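Local coordinates for enolase-phosphatase E1 (Saccharomyces cerevisiae, PDB 2G80), which probably catalyses the magnesium-dependent enolization and dephosphorylation of 2,3-diketo-5-methylthiopentyl-1-phosphate in the methionine salvage pathway, at residues Y127-D132 with A230-N235. Residues are numbered along the deposited sequence; the frame is centred on the assembly and turned at random.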
loop_
_atom_site.group_PDB
_atom_site.type_symbol
_atom_site.label_atom_id
_atom_site.label_comp_id
_atom_site.label_asym_id
_atom_site.label_seq_id
_atom_site.Cartn_x
_atom_site.Cartn_y
_atom_site.Cartn_z
ATOM N N TYR A 127 -6.641 -9.526 -4.225
ATOM C CA TYR A 127 -7.665 -10.577 -4.154
ATOM C C TYR A 127 -8.694 -10.375 -5.251
ATOM O O TYR A 127 -9.114 -9.242 -5.505
ATOM C CB TYR A 127 -8.354 -10.629 -2.782
ATOM C CG TYR A 127 -7.437 -10.971 -1.629
ATOM C CD1 TYR A 127 -6.967 -12.280 -1.439
ATOM C CD2 TYR A 127 -7.056 -10.010 -0.708
ATOM C CE1 TYR A 127 -6.111 -12.587 -0.368
ATOM C CE2 TYR A 127 -6.205 -10.323 0.381
ATOM C CZ TYR A 127 -5.756 -11.601 0.547
ATOM O OH TYR A 127 -4.942 -11.892 1.608
ATOM N N ALA A 128 -9.107 -11.471 -5.902
ATOM C CA ALA A 128 -10.070 -11.377 -7.017
ATOM C C ALA A 128 -11.360 -10.569 -6.666
ATOM O O ALA A 128 -11.775 -9.687 -7.408
ATOM C CB ALA A 128 -10.399 -12.723 -7.526
ATOM N N ASP A 129 -11.930 -10.831 -5.499
ATOM C CA ASP A 129 -13.113 -10.115 -5.036
ATOM C C ASP A 129 -12.852 -8.606 -4.751
ATOM O O ASP A 129 -13.771 -7.796 -4.812
ATOM C CB ASP A 129 -13.692 -10.789 -3.787
ATOM C CG ASP A 129 -12.773 -10.670 -2.585
ATOM O OD1 ASP A 129 -11.718 -11.329 -2.614
ATOM O OD2 ASP A 129 -13.103 -9.909 -1.633
ATOM N N ALA A 130 -11.619 -8.247 -4.406
ATOM C CA ALA A 130 -11.263 -6.824 -4.178
ATOM C C ALA A 130 -11.146 -6.108 -5.523
ATOM O O ALA A 130 -11.459 -4.929 -5.611
ATOM C CB ALA A 130 -9.971 -6.690 -3.359
ATOM N N ILE A 131 -10.665 -6.821 -6.553
ATOM C CA ILE A 131 -10.603 -6.307 -7.930
ATOM C C ILE A 131 -12.013 -5.978 -8.428
ATOM O O ILE A 131 -12.227 -4.910 -8.981
ATOM C CB ILE A 131 -9.889 -7.315 -8.943
ATOM C CG1 ILE A 131 -8.389 -7.408 -8.640
ATOM C CG2 ILE A 131 -10.046 -6.863 -10.384
ATOM C CD1 ILE A 131 -7.677 -8.551 -9.389
ATOM N N ASP A 132 -12.935 -6.918 -8.264
ATOM C CA ASP A 132 -14.337 -6.762 -8.689
ATOM C C ASP A 132 -15.035 -5.620 -7.952
ATOM O O ASP A 132 -15.810 -4.889 -8.554
ATOM C CB ASP A 132 -15.141 -8.044 -8.432
ATOM C CG ASP A 132 -14.702 -9.224 -9.283
ATOM O OD1 ASP A 132 -13.970 -9.074 -10.302
ATOM O OD2 ASP A 132 -15.125 -10.341 -8.909
ATOM N N ALA A 230 -11.614 -6.337 7.926
ATOM C CA ALA A 230 -11.232 -7.262 6.861
ATOM C C ALA A 230 -10.458 -8.443 7.470
ATOM O O ALA A 230 -9.553 -8.243 8.291
ATOM C CB ALA A 230 -10.403 -6.556 5.769
ATOM N N SER A 231 -10.857 -9.658 7.086
ATOM C CA SER A 231 -10.201 -10.879 7.514
ATOM C C SER A 231 -9.771 -11.646 6.273
ATOM O O SER A 231 -10.602 -11.971 5.444
ATOM C CB SER A 231 -11.151 -11.725 8.351
ATOM O OG SER A 231 -10.411 -12.704 9.024
ATOM N N ARG A 232 -8.471 -11.896 6.144
ATOM C CA ARG A 232 -7.904 -12.586 5.003
ATOM C C ARG A 232 -6.914 -13.626 5.507
ATOM O O ARG A 232 -6.332 -13.414 6.595
ATOM C CB ARG A 232 -7.108 -11.601 4.118
ATOM C CG ARG A 232 -7.868 -10.449 3.516
ATOM C CD ARG A 232 -8.910 -10.939 2.545
ATOM N NE ARG A 232 -9.507 -9.844 1.796
ATOM C CZ ARG A 232 -10.289 -10.001 0.724
ATOM N NH1 ARG A 232 -10.596 -11.207 0.274
ATOM N NH2 ARG A 232 -10.746 -8.933 0.083
ATOM N N PRO A 233 -6.673 -14.711 4.712
ATOM C CA PRO A 233 -5.657 -15.727 5.097
ATOM C C PRO A 233 -4.293 -15.073 5.317
ATOM O O PRO A 233 -3.876 -14.228 4.521
ATOM C CB PRO A 233 -5.613 -16.675 3.887
ATOM C CG PRO A 233 -6.915 -16.479 3.186
ATOM C CD PRO A 233 -7.318 -15.054 3.422
ATOM N N GLY A 234 -3.646 -15.402 6.422
ATOM C CA GLY A 234 -2.358 -14.805 6.783
ATOM C C GLY A 234 -2.433 -13.591 7.694
ATOM O O GLY A 234 -1.380 -13.125 8.130
ATOM N N ASN A 235 -3.625 -13.018 7.933
ATOM C CA ASN A 235 -3.770 -11.882 8.892
ATOM C C ASN A 235 -3.696 -12.414 10.333
ATOM O O ASN A 235 -3.896 -13.602 10.580
ATOM C CB ASN A 235 -5.128 -11.149 8.769
ATOM C CG ASN A 235 -5.275 -10.321 7.504
ATOM O OD1 ASN A 235 -4.434 -10.327 6.604
ATOM N ND2 ASN A 235 -6.379 -9.606 7.428
HETATM O O HOH W 1 -3.233 -11.237 4.401
HETATM O O HOH W 2 -3.903 -14.272 1.852
#
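R232 and D129 meet tip to tip in an end-on salt bridge, the guanidinium offering one terminal nitrogen to each carboxylate oxygen. NH1 of R232 donates to OD1 of D129 over 3.1 Å, on that oxygen's syn lone pair, and NH2 of R232 reaches OD2 of D129 at the same 3.1 Å, on the syn side but somewhat out of the carboxylate plane. The pairing is not coplanar: the two groups are twisted by 50°. OD2 of D129 also accepts the backbone N-H of F250, while NE of R232 donates to the carbonyl O of T41, so bonds along its edge fix the guanidinium's rotation. In this HAD-fold phosphatase, the contact joins the first turn of helix 128-136 to the loop leaving strand 226-230 of the parallel sheet, with the side chain of R232 about 7 Å from that of the magnesium ligand D212. Y127, the N-cap residue of that helix, lays its ring on the guanidinium in an off-centre cation-pi stack, planes 12° apart, with CD2 of Y127 over the guanidinium centre. Because the arginine chain bends at chi2 (-64°), its CD also comes over the ring face, a CH-pi contact 3.9 Å from CD of R232 to the Y127 centroid. An alanine at R232 would probably leave the D129 carboxylate without its charged mate and the Y127 ring without the cation stacked on it. Farther out, OH of Y127 lies 3.3 Å from CB of R232, and a water 2.6 Å from that OH donates to the carbonyl O of P233, inside the type II turn R232-N235.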